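Local structure of Myo-inositol-1-phosphate synthase-related protein (Thermotoga maritima MSB8, 3CIN) at residues I40-Y43 and L47-E50; E56-V61 and L335-V340; D231-L236 and R241-V246; H307-S312 and T317-I322. The protein is related to the myo-inositol-1-phosphate synthases and binds NAD in a Rossmann-type domain, with four copies of the chain forming the assembly. One frame throughout, in Å; residues are numbered along the deposited sequence.

Contact 1: residues I40-Y43 and L47-E50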
# COMPACT_ATOMS: atom_id res chain seq x y z
N ILE A 40 -30.77 7.11 -8.78
CA ILE A 40 -29.44 6.58 -9.00
C ILE A 40 -29.44 5.46 -10.02
O ILE A 40 -30.46 4.79 -10.19
CB ILE A 40 -28.80 5.99 -7.71
CG1 ILE A 40 -29.56 4.77 -7.20
CG2 ILE A 40 -28.64 7.05 -6.61
CD1 ILE A 40 -29.12 4.28 -5.81
N GLU A 41 -28.28 5.18 -10.59
CA GLU A 41 -28.10 4.02 -11.44
C GLU A 41 -27.77 2.81 -10.59
O GLU A 41 -27.25 2.97 -9.50
CB GLU A 41 -26.93 4.25 -12.41
CG GLU A 41 -27.23 5.20 -13.57
CD GLU A 41 -28.38 4.67 -14.42
OE1 GLU A 41 -28.15 3.72 -15.17
OE2 GLU A 41 -29.50 5.18 -14.29
N PRO A 42 -28.06 1.58 -11.08
CA PRO A 42 -27.78 0.38 -10.32
C PRO A 42 -26.33 -0.09 -10.28
O PRO A 42 -26.07 -1.30 -10.38
CB PRO A 42 -28.66 -0.67 -10.99
CG PRO A 42 -28.87 -0.17 -12.37
CD PRO A 42 -28.71 1.29 -12.37
N TYR A 43 -25.40 0.84 -10.09
CA TYR A 43 -24.02 0.41 -9.79
C TYR A 43 -24.00 -0.45 -8.56
O TYR A 43 -24.80 -0.28 -7.62
CB TYR A 43 -23.09 1.60 -9.66
CG TYR A 43 -23.13 2.49 -10.83
CD1 TYR A 43 -22.92 1.98 -12.13
CD2 TYR A 43 -23.39 3.83 -10.69
CE1 TYR A 43 -23.00 2.80 -13.22
CE2 TYR A 43 -23.46 4.66 -11.79
CZ TYR A 43 -23.23 4.15 -13.05
OH TYR A 43 -23.30 4.97 -14.14
N LEU A 47 -26.38 -7.72 -12.02
CA LEU A 47 -27.21 -7.97 -13.19
C LEU A 47 -28.09 -6.79 -13.53
O LEU A 47 -28.81 -6.83 -14.51
CB LEU A 47 -28.02 -9.27 -13.04
CG LEU A 47 -27.14 -10.51 -12.90
CD1 LEU A 47 -28.16 -11.64 -12.64
CD2 LEU A 47 -26.26 -10.74 -14.12
N ALA A 48 -27.99 -5.70 -12.76
CA ALA A 48 -28.62 -4.43 -13.12
C ALA A 48 -30.03 -4.64 -13.66
O ALA A 48 -30.85 -5.22 -12.95
CB ALA A 48 -27.77 -3.68 -14.07
N ARG A 49 -30.33 -4.14 -14.85
CA ARG A 49 -31.67 -4.23 -15.43
C ARG A 49 -31.82 -5.36 -16.44
O ARG A 49 -32.76 -5.35 -17.26
CB ARG A 49 -32.05 -2.91 -16.06
CG ARG A 49 -32.14 -1.77 -15.09
CD ARG A 49 -32.74 -0.57 -15.79
NE ARG A 49 -32.19 0.64 -15.19
CZ ARG A 49 -32.77 1.32 -14.21
NH1 ARG A 49 -33.98 0.99 -13.75
NH2 ARG A 49 -32.14 2.39 -13.73
N GLU A 50 -30.94 -6.35 -16.38
CA GLU A 50 -30.98 -7.49 -17.32
C GLU A 50 -32.03 -8.54 -16.96
O GLU A 50 -32.38 -9.37 -17.79
CB GLU A 50 -29.63 -8.18 -17.40
CG GLU A 50 -28.53 -7.31 -17.94
CD GLU A 50 -27.27 -8.09 -18.19
OE1 GLU A 50 -27.21 -8.72 -19.27
OE2 GLU A 50 -26.37 -8.07 -17.31
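Ala48 and Arg49 supply the whole of the 47-50 side of this small contact, meeting Pro42 and Glu41. The buried surface totals 164 Å², and no hydrogen bond joins the segments. Leu47 starts a type II' beta turn, which is closed by Glu50 N bonding to Leu47 O at 2.9 Å; Leu47 N is held by Asp338 OD2, from the neighbouring helix 328-348. At Ala48 the chain takes the positive phi (43°) that a II' turn requires at this place. Ala48 CB lies 4.1 Å from Pro42 CG. Pro42 CB points toward the turn, its CG meeting Ala48 and its CD meeting Arg49, and the CA atoms of Pro42 and Ala48 are 5.6 Å apart, the nearest such pair. Arg49 then reaches back with a long chain that is extended at first and bends at chi3 (-149°), so that Arg49 NH2 arrives 3.9 Å from Pro42 CD. Arg49 NH2 also lies 3.9 Å from Glu41 OE2, which makes this a long salt bridge; the oxygen sits at the edge of the guanidinium, near its plane. The carboxylate and guanidinium planes differ by 39°, and the two side chains cross at about a right angle. Glu50 turns to another partner, pairing through OE1 with Arg384 of helix 376-386. The arrangement is a partly buried loop-to-loop contact, closed by a II' turn, at the edge of the Rossmann-type domain, where Tyr43 meets the Tyr242 ring of the second subunit and Ala48 its Asn240.

Contact 2: residues E56-V61 and L335-V340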
# COMPACT_ATOMS: atom_id res chain seq x y z
N GLU A 56 -38.73 -1.48 -9.46
CA GLU A 56 -40.06 -1.08 -9.01
C GLU A 56 -40.95 -2.25 -8.60
O GLU A 56 -41.93 -2.06 -7.88
CB GLU A 56 -40.78 -0.28 -10.11
CG GLU A 56 -41.11 -1.10 -11.40
CD GLU A 56 -39.99 -1.16 -12.49
OE1 GLU A 56 -38.74 -1.04 -12.22
OE2 GLU A 56 -40.39 -1.37 -13.66
N ASP A 57 -40.61 -3.44 -9.09
CA ASP A 57 -41.32 -4.69 -8.83
C ASP A 57 -40.89 -5.44 -7.55
O ASP A 57 -41.41 -6.52 -7.27
CB ASP A 57 -41.09 -5.65 -10.02
CG ASP A 57 -41.54 -5.10 -11.38
OD1 ASP A 57 -42.64 -4.51 -11.42
OD2 ASP A 57 -40.81 -5.30 -12.40
N ILE A 58 -39.90 -4.91 -6.81
CA ILE A 58 -39.45 -5.48 -5.54
C ILE A 58 -40.19 -4.74 -4.42
O ILE A 58 -40.07 -3.51 -4.30
CB ILE A 58 -37.97 -5.32 -5.39
CG1 ILE A 58 -37.25 -6.09 -6.49
CG2 ILE A 58 -37.51 -5.77 -4.01
CD1 ILE A 58 -35.75 -5.77 -6.50
N LYS A 59 -41.01 -5.46 -3.65
CA LYS A 59 -41.82 -4.85 -2.58
C LYS A 59 -41.39 -5.39 -1.22
O LYS A 59 -41.41 -6.60 -1.02
CB LYS A 59 -43.33 -5.12 -2.79
CG LYS A 59 -44.20 -4.43 -1.71
CD LYS A 59 -45.67 -4.76 -1.80
CE LYS A 59 -46.47 -3.92 -0.80
NZ LYS A 59 -47.95 -4.28 -0.94
N ILE A 60 -41.03 -4.51 -0.29
CA ILE A 60 -40.70 -4.94 1.08
C ILE A 60 -41.99 -5.10 1.85
O ILE A 60 -42.71 -4.09 2.12
CB ILE A 60 -39.78 -3.94 1.83
CG1 ILE A 60 -38.53 -3.62 1.02
CG2 ILE A 60 -39.40 -4.47 3.17
CD1 ILE A 60 -37.77 -4.81 0.64
N VAL A 61 -42.34 -6.34 2.18
CA VAL A 61 -43.57 -6.61 2.95
C VAL A 61 -43.39 -6.76 4.47
O VAL A 61 -44.36 -6.84 5.22
CB VAL A 61 -44.32 -7.84 2.39
CG1 VAL A 61 -44.63 -7.58 0.92
CG2 VAL A 61 -43.49 -9.13 2.58
N LEU A 335 -25.73 -6.59 -3.87
CA LEU A 335 -25.88 -8.03 -4.20
C LEU A 335 -27.29 -8.49 -3.91
O LEU A 335 -27.87 -9.28 -4.67
CB LEU A 335 -24.90 -8.87 -3.42
CG LEU A 335 -23.44 -8.64 -3.75
CD1 LEU A 335 -22.63 -9.74 -3.05
CD2 LEU A 335 -23.16 -8.63 -5.29
N LEU A 336 -27.87 -7.96 -2.84
CA LEU A 336 -29.20 -8.42 -2.44
C LEU A 336 -30.27 -8.04 -3.49
O LEU A 336 -31.30 -8.74 -3.62
CB LEU A 336 -29.55 -7.87 -1.05
CG LEU A 336 -28.93 -8.62 0.13
CD1 LEU A 336 -29.15 -7.88 1.48
CD2 LEU A 336 -29.47 -10.05 0.27
N VAL A 337 -30.07 -6.93 -4.19
CA VAL A 337 -31.02 -6.49 -5.22
C VAL A 337 -31.11 -7.60 -6.28
O VAL A 337 -32.15 -7.86 -6.80
CB VAL A 337 -30.66 -5.16 -5.80
CG1 VAL A 337 -31.62 -4.81 -6.96
CG2 VAL A 337 -30.73 -4.06 -4.68
N ASP A 338 -29.98 -8.22 -6.62
CA ASP A 338 -30.00 -9.37 -7.55
C ASP A 338 -30.58 -10.65 -6.90
O ASP A 338 -31.40 -11.34 -7.50
CB ASP A 338 -28.60 -9.73 -8.06
CG ASP A 338 -28.13 -8.89 -9.21
OD1 ASP A 338 -28.88 -8.04 -9.78
OD2 ASP A 338 -26.96 -9.11 -9.65
N LEU A 339 -30.11 -10.95 -5.69
CA LEU A 339 -30.43 -12.22 -5.01
C LEU A 339 -31.92 -12.38 -4.77
O LEU A 339 -32.45 -13.47 -4.93
CB LEU A 339 -29.69 -12.35 -3.70
CG LEU A 339 -28.22 -12.67 -3.86
CD1 LEU A 339 -27.45 -12.33 -2.55
CD2 LEU A 339 -28.00 -14.11 -4.28
N VAL A 340 -32.63 -11.31 -4.41
CA VAL A 340 -34.06 -11.43 -4.27
C VAL A 340 -34.76 -11.74 -5.60
O VAL A 340 -35.75 -12.48 -5.63
CB VAL A 340 -34.72 -10.19 -3.59
CG1 VAL A 340 -34.16 -9.99 -2.16
CG2 VAL A 340 -34.65 -8.93 -4.45
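Ile58 alone carries the strand side of this contact, resting its CD1 methyl against both Val337 and Val340 of the helix. The 3-10 residues Glu56 and Asp57 lead the chain into the sheet. At Ile58 the strand begins, with its CB directed at the helix. The CG1 branch stands anti to the carbonyl carbon (chi1 -63°) and chi2 continues it in an extended line (171°), which carries CD1 to the far end of the side chain. Ile58 CD1 lies 3.9 Å from Val340 CG2, where the two side chains cross at about a right angle, and 4.3 Å from Val337 CG1. The Val340 methyl that makes this contact, CG2, is the branch lying between backbone N and carbonyl carbon, while CG1 stands anti to the carbonyl carbon. Val337 O is a further neighbour of Ile58 CD1, at 4.2 Å. Val337 and Val340 are three residues apart and so present adjoining methyls on one side of the helix, a regular turn whose Val340 N bonds to Leu336 O at 3.0 Å. This is sheet-to-helix packing in a Rossmann-type domain: strand 58-65 runs parallel to strand 14-19, while helix 328-348 returns from a part of the chain more than 270 residues later to pack beside it. Phe313 of the second subunit also packs on Val337, whose side chain is about 13 Å from a bound NAD. Farther along the strand, Ile60 is buried like Ile58 but meets Phe28 of helix 23-36 instead; Leu32 of that helix also touches Ile58.

Contact 3: residues D231-L236 and R241-V246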
# COMPACT_ATOMS: atom_id res chain seq x y z
N ASP A 231 -9.47 -13.45 -5.94
CA ASP A 231 -9.16 -13.00 -7.29
C ASP A 231 -7.66 -13.03 -7.57
O ASP A 231 -7.20 -13.53 -8.62
CB ASP A 231 -9.63 -11.58 -7.46
CG ASP A 231 -11.10 -11.37 -7.18
OD1 ASP A 231 -11.92 -12.31 -7.34
OD2 ASP A 231 -11.44 -10.21 -6.84
N VAL A 232 -6.85 -12.50 -6.66
CA VAL A 232 -5.41 -12.57 -6.84
C VAL A 232 -4.95 -14.02 -6.87
O VAL A 232 -4.17 -14.39 -7.74
CB VAL A 232 -4.65 -11.79 -5.76
CG1 VAL A 232 -3.09 -11.84 -5.95
CG2 VAL A 232 -5.09 -10.29 -5.74
N LEU A 233 -5.44 -14.84 -5.95
CA LEU A 233 -5.02 -16.25 -5.96
C LEU A 233 -5.35 -16.94 -7.30
O LEU A 233 -4.56 -17.77 -7.79
CB LEU A 233 -5.65 -17.00 -4.80
CG LEU A 233 -5.13 -16.50 -3.42
CD1 LEU A 233 -5.86 -17.30 -2.32
CD2 LEU A 233 -3.60 -16.56 -3.26
N SER A 234 -6.50 -16.61 -7.87
CA SER A 234 -6.91 -17.21 -9.13
C SER A 234 -5.90 -16.87 -10.23
O SER A 234 -5.50 -17.75 -10.99
CB SER A 234 -8.32 -16.79 -9.53
OG SER A 234 -9.30 -17.30 -8.59
N HIS A 235 -5.49 -15.61 -10.31
CA HIS A 235 -4.43 -15.06 -11.21
C HIS A 235 -3.14 -15.84 -11.07
O HIS A 235 -2.48 -16.27 -12.01
CB HIS A 235 -4.16 -13.57 -10.81
CG HIS A 235 -3.44 -12.75 -11.85
ND1 HIS A 235 -2.15 -12.29 -11.70
CD2 HIS A 235 -3.86 -12.29 -13.06
CE1 HIS A 235 -1.80 -11.59 -12.78
NE2 HIS A 235 -2.82 -11.58 -13.61
N LEU A 236 -2.71 -15.95 -9.82
CA LEU A 236 -1.48 -16.65 -9.57
C LEU A 236 -1.50 -18.11 -9.93
O LEU A 236 -0.52 -18.60 -10.44
CB LEU A 236 -1.07 -16.50 -8.10
CG LEU A 236 -0.85 -15.02 -7.72
CD1 LEU A 236 -0.64 -14.95 -6.17
CD2 LEU A 236 0.24 -14.35 -8.53
N ARG A 241 2.16 -19.94 -10.33
CA ARG A 241 3.03 -19.27 -9.37
C ARG A 241 2.77 -19.86 -7.98
O ARG A 241 1.62 -19.90 -7.57
CB ARG A 241 2.73 -17.77 -9.38
CG ARG A 241 3.27 -17.16 -10.66
CD ARG A 241 2.80 -15.73 -10.81
NE ARG A 241 3.52 -15.06 -11.89
CZ ARG A 241 3.27 -13.80 -12.27
NH1 ARG A 241 2.31 -13.08 -11.69
NH2 ARG A 241 3.97 -13.27 -13.25
N TYR A 242 3.81 -20.31 -7.28
CA TYR A 242 3.62 -21.04 -6.03
C TYR A 242 3.45 -20.02 -4.89
O TYR A 242 4.34 -19.21 -4.64
CB TYR A 242 4.82 -21.93 -5.77
CG TYR A 242 4.53 -22.76 -4.56
CD1 TYR A 242 3.73 -23.88 -4.66
CD2 TYR A 242 4.97 -22.36 -3.31
CE1 TYR A 242 3.43 -24.64 -3.54
CE2 TYR A 242 4.66 -23.10 -2.17
CZ TYR A 242 3.88 -24.22 -2.30
OH TYR A 242 3.56 -24.99 -1.17
N VAL A 243 2.29 -20.05 -4.25
CA VAL A 243 1.94 -19.13 -3.20
C VAL A 243 2.53 -19.60 -1.86
O VAL A 243 2.17 -20.68 -1.36
CB VAL A 243 0.48 -19.00 -3.06
CG1 VAL A 243 0.16 -18.01 -1.91
CG2 VAL A 243 -0.15 -18.48 -4.40
N LYS A 244 3.43 -18.77 -1.33
CA LYS A 244 4.14 -19.07 -0.10
C LYS A 244 3.32 -18.72 1.13
O LYS A 244 3.44 -19.40 2.17
CB LYS A 244 5.43 -18.31 -0.04
CG LYS A 244 6.47 -18.79 -1.03
CD LYS A 244 7.82 -18.07 -0.73
N ASP A 245 2.58 -17.63 1.07
CA ASP A 245 1.81 -17.17 2.21
C ASP A 245 0.82 -16.09 1.81
O ASP A 245 1.07 -15.37 0.86
CB ASP A 245 2.76 -16.68 3.37
CG ASP A 245 3.84 -15.69 2.92
OD1 ASP A 245 3.46 -14.52 2.73
OD2 ASP A 245 5.08 -16.04 2.79
N VAL A 246 -0.26 -15.98 2.57
CA VAL A 246 -1.33 -15.03 2.34
C VAL A 246 -1.73 -14.46 3.68
O VAL A 246 -2.08 -15.23 4.57
CB VAL A 246 -2.56 -15.74 1.78
CG1 VAL A 246 -3.68 -14.73 1.55
CG2 VAL A 246 -2.22 -16.48 0.52
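Leu233 and Leu236 of helix 225-238 pack on Val243 and Val246 of strand 242-252 in a helix-on-sheet contact that follows a short connection. The segment axes approach to 9.5 Å with their directions 139° apart, so the strand runs back obliquely to the helix. Arg241 N secures this return by bonding to Leu236 O at 3.0 Å; the bond is fairly straight (166°), with the donor tilted from the carbonyl plane. Further up, Leu233 CD2 touches both valines, 4.1 Å from Val243 CG2 and 4.0 Å from Val246 CG2. Leu236 divides its methyls. Leu236 CD1 lies 4.0 Å from Val243 CG2, whereas Leu236 CD2 meets the extended aliphatic chain of Arg241 at CD (3.7 Å) and comes to the edge of the guanidinium, in its plane. Val243 and Val246 can both face the helix although three residues apart, because Lys244 and Asp245 form a classic beta bulge opposite Glu309, which resets the alternation of the strand. In both valines chi1 (179°) puts CG1 anti to the backbone N and leaves CG2 anti to the carbonyl carbon, facing the leucines. Around them, helix 276-281 adds Val277 and Ile280 to Leu233 and Leu281 to Val243, and Ala331 of the second subunit packs on Arg241. Strand 301-311, next to strand 242-252 in the sheet, brings Ile308 and Tyr310 against Leu236.

Contact 4: residues H307-S312 and T317-I322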
# COMPACT_ATOMS: atom_id res chain seq x y z
N HIS A 307 -1.42 -9.21 1.89
CA HIS A 307 -0.06 -9.43 1.47
C HIS A 307 0.07 -10.84 1.00
O HIS A 307 -0.29 -11.78 1.71
CB HIS A 307 0.88 -9.26 2.63
CG HIS A 307 2.32 -9.56 2.31
ND1 HIS A 307 2.95 -10.72 2.71
CD2 HIS A 307 3.24 -8.85 1.62
CE1 HIS A 307 4.20 -10.70 2.27
NE2 HIS A 307 4.40 -9.58 1.61
N ILE A 308 0.61 -11.00 -0.21
CA ILE A 308 0.79 -12.36 -0.79
C ILE A 308 2.17 -12.39 -1.36
O ILE A 308 2.58 -11.47 -2.03
CB ILE A 308 -0.29 -12.66 -1.87
CG1 ILE A 308 -1.67 -12.74 -1.21
CG2 ILE A 308 -0.04 -14.01 -2.56
CD1 ILE A 308 -2.87 -12.74 -2.22
N GLU A 309 2.93 -13.43 -1.01
CA GLU A 309 4.20 -13.65 -1.65
C GLU A 309 4.23 -14.98 -2.35
O GLU A 309 3.61 -15.94 -1.91
CB GLU A 309 5.39 -13.47 -0.72
CG GLU A 309 5.38 -14.16 0.48
CD GLU A 309 6.67 -13.90 1.27
OE1 GLU A 309 7.46 -12.97 0.90
OE2 GLU A 309 6.90 -14.65 2.24
N TYR A 310 4.90 -14.99 -3.48
CA TYR A 310 4.85 -16.15 -4.35
C TYR A 310 6.12 -16.35 -5.11
O TYR A 310 6.92 -15.43 -5.28
CB TYR A 310 3.65 -16.05 -5.29
CG TYR A 310 3.64 -14.82 -6.18
CD1 TYR A 310 3.01 -13.63 -5.78
CD2 TYR A 310 4.21 -14.87 -7.46
CE1 TYR A 310 3.05 -12.55 -6.60
CE2 TYR A 310 4.19 -13.78 -8.30
CZ TYR A 310 3.59 -12.64 -7.86
OH TYR A 310 3.61 -11.54 -8.69
N VAL A 311 6.34 -17.57 -5.58
CA VAL A 311 7.52 -17.90 -6.33
C VAL A 311 7.19 -17.91 -7.82
O VAL A 311 6.24 -18.54 -8.23
CB VAL A 311 8.03 -19.32 -5.97
CG1 VAL A 311 9.27 -19.68 -6.77
CG2 VAL A 311 8.35 -19.36 -4.47
N SER A 312 8.04 -17.25 -8.60
CA SER A 312 7.84 -17.14 -10.03
C SER A 312 8.92 -18.03 -10.68
O SER A 312 9.38 -19.02 -10.07
CB SER A 312 7.93 -15.65 -10.41
OG SER A 312 8.15 -15.39 -11.78
N THR A 317 11.17 -14.55 -6.36
CA THR A 317 10.11 -14.37 -5.40
C THR A 317 9.55 -12.92 -5.50
O THR A 317 10.32 -11.96 -5.52
CB THR A 317 10.64 -14.63 -3.96
OG1 THR A 317 11.00 -16.02 -3.84
CG2 THR A 317 9.58 -14.35 -2.93
N ASP A 318 8.24 -12.85 -5.64
CA ASP A 318 7.49 -11.60 -5.87
C ASP A 318 6.55 -11.38 -4.69
O ASP A 318 6.23 -12.32 -3.97
CB ASP A 318 6.67 -11.66 -7.14
CG ASP A 318 7.52 -11.72 -8.43
OD1 ASP A 318 8.73 -11.48 -8.42
OD2 ASP A 318 6.92 -11.95 -9.51
N GLU A 319 6.08 -10.15 -4.51
CA GLU A 319 5.21 -9.81 -3.43
C GLU A 319 4.16 -8.82 -3.93
O GLU A 319 4.56 -7.86 -4.61
CB GLU A 319 6.08 -9.02 -2.45
CG GLU A 319 5.86 -9.26 -1.09
CD GLU A 319 7.02 -8.75 -0.28
OE1 GLU A 319 8.01 -8.25 -0.87
OE2 GLU A 319 6.94 -8.88 0.94
N LEU A 320 2.90 -8.98 -3.49
CA LEU A 320 1.82 -8.04 -3.75
C LEU A 320 1.26 -7.55 -2.43
O LEU A 320 1.03 -8.39 -1.59
CB LEU A 320 0.71 -8.69 -4.54
CG LEU A 320 1.11 -9.11 -5.92
CD1 LEU A 320 0.06 -10.09 -6.49
CD2 LEU A 320 1.33 -7.82 -6.85
N MET A 321 1.10 -6.21 -2.25
CA MET A 321 0.43 -5.64 -1.04
C MET A 321 -0.82 -4.86 -1.55
O MET A 321 -0.62 -3.89 -2.27
CB MET A 321 1.33 -4.74 -0.19
CG MET A 321 2.79 -5.29 0.08
SD MET A 321 4.06 -4.43 1.05
CE MET A 321 5.38 -5.66 1.05
N ILE A 322 -2.04 -5.30 -1.23
CA ILE A 322 -3.29 -4.66 -1.65
C ILE A 322 -3.87 -3.93 -0.42
O ILE A 322 -4.00 -4.53 0.63
CB ILE A 322 -4.31 -5.63 -2.10
CG1 ILE A 322 -3.83 -6.36 -3.38
CG2 ILE A 322 -5.67 -4.99 -2.31
CD1 ILE A 322 -3.05 -7.63 -3.11
O HOH W 1 8.41 -12.69 -11.58
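The Tyr310 ring carries Asp318 CB over one face, 3.2 Å above its plane and displaced toward the rim; Asp318 CB is 3.7 Å from the ring centroid, a CH-pi contact. Tyr310 CG occupies the position between backbone N and carbonyl carbon (chi1 58°), which lays the ring across the partner strand. Leu320 CD1 approaches the ring obliquely, 3.9 Å from Tyr310 CE1. The flat ring on the other side of the sheet, that of His307, is used at its edge: His307 NE2 donates to Glu319 OE2 at 2.7 Å (161°), nearly in the ring plane. The oxygen accepts through its anti lone pair, with the carboxylate turned 71° against the ring, and Phe303 of the third subunit stacks on this imidazole. Between the two rings run the backbones of the antiparallel hairpin 301-311 and 317-327, hydrogen-bonded at Ile308 with Leu320 and at Tyr310 with Asp318. A water bridges Ser312 OG and Asp318 OD2, 2.7 Å from each, while Asp318 OD1 accepts from Asn327 N of the second subunit, into which Glu319 to Ile322 also continue the sheet. The carboxylates of Glu309 and Glu319 lie side by side as like charges, Glu309 OE1 being 4.1 Å from Glu319 OE2. Both bind Arg325 of the third subunit, whose charge would offset much of their mutual repulsion; with His307 also gripping OE2 of Glu319, the chemistry is consistent with a buried polar cluster completed, and probably stabilised, by assembly of the subunits.

How the contacts relate
Contacts 3 and 4 belong together: their centres are 8 Å apart, strands 242-252 and 301-311 are neighbours in one sheet, and Tyr242 O and Lys244 N make probable backbone bonds to Val311 N and Glu309 O. Contact 3 covers that sheet with mostly apolar helix side chains, whereas contact 4 is held by backbone pairing and by charges shared between subunits. Contacts 1 and 2 lie in the NAD-binding part and are joined by Asp338. Contacts 2, 3 and 4 are buried and contact 1 only partly so; contact 2 is apolar in its side chains, while contact 1 adds a long salt bridge between exposed residues. Along the chain, contacts 3 and 4 both fall inside the loop closed by contact 2.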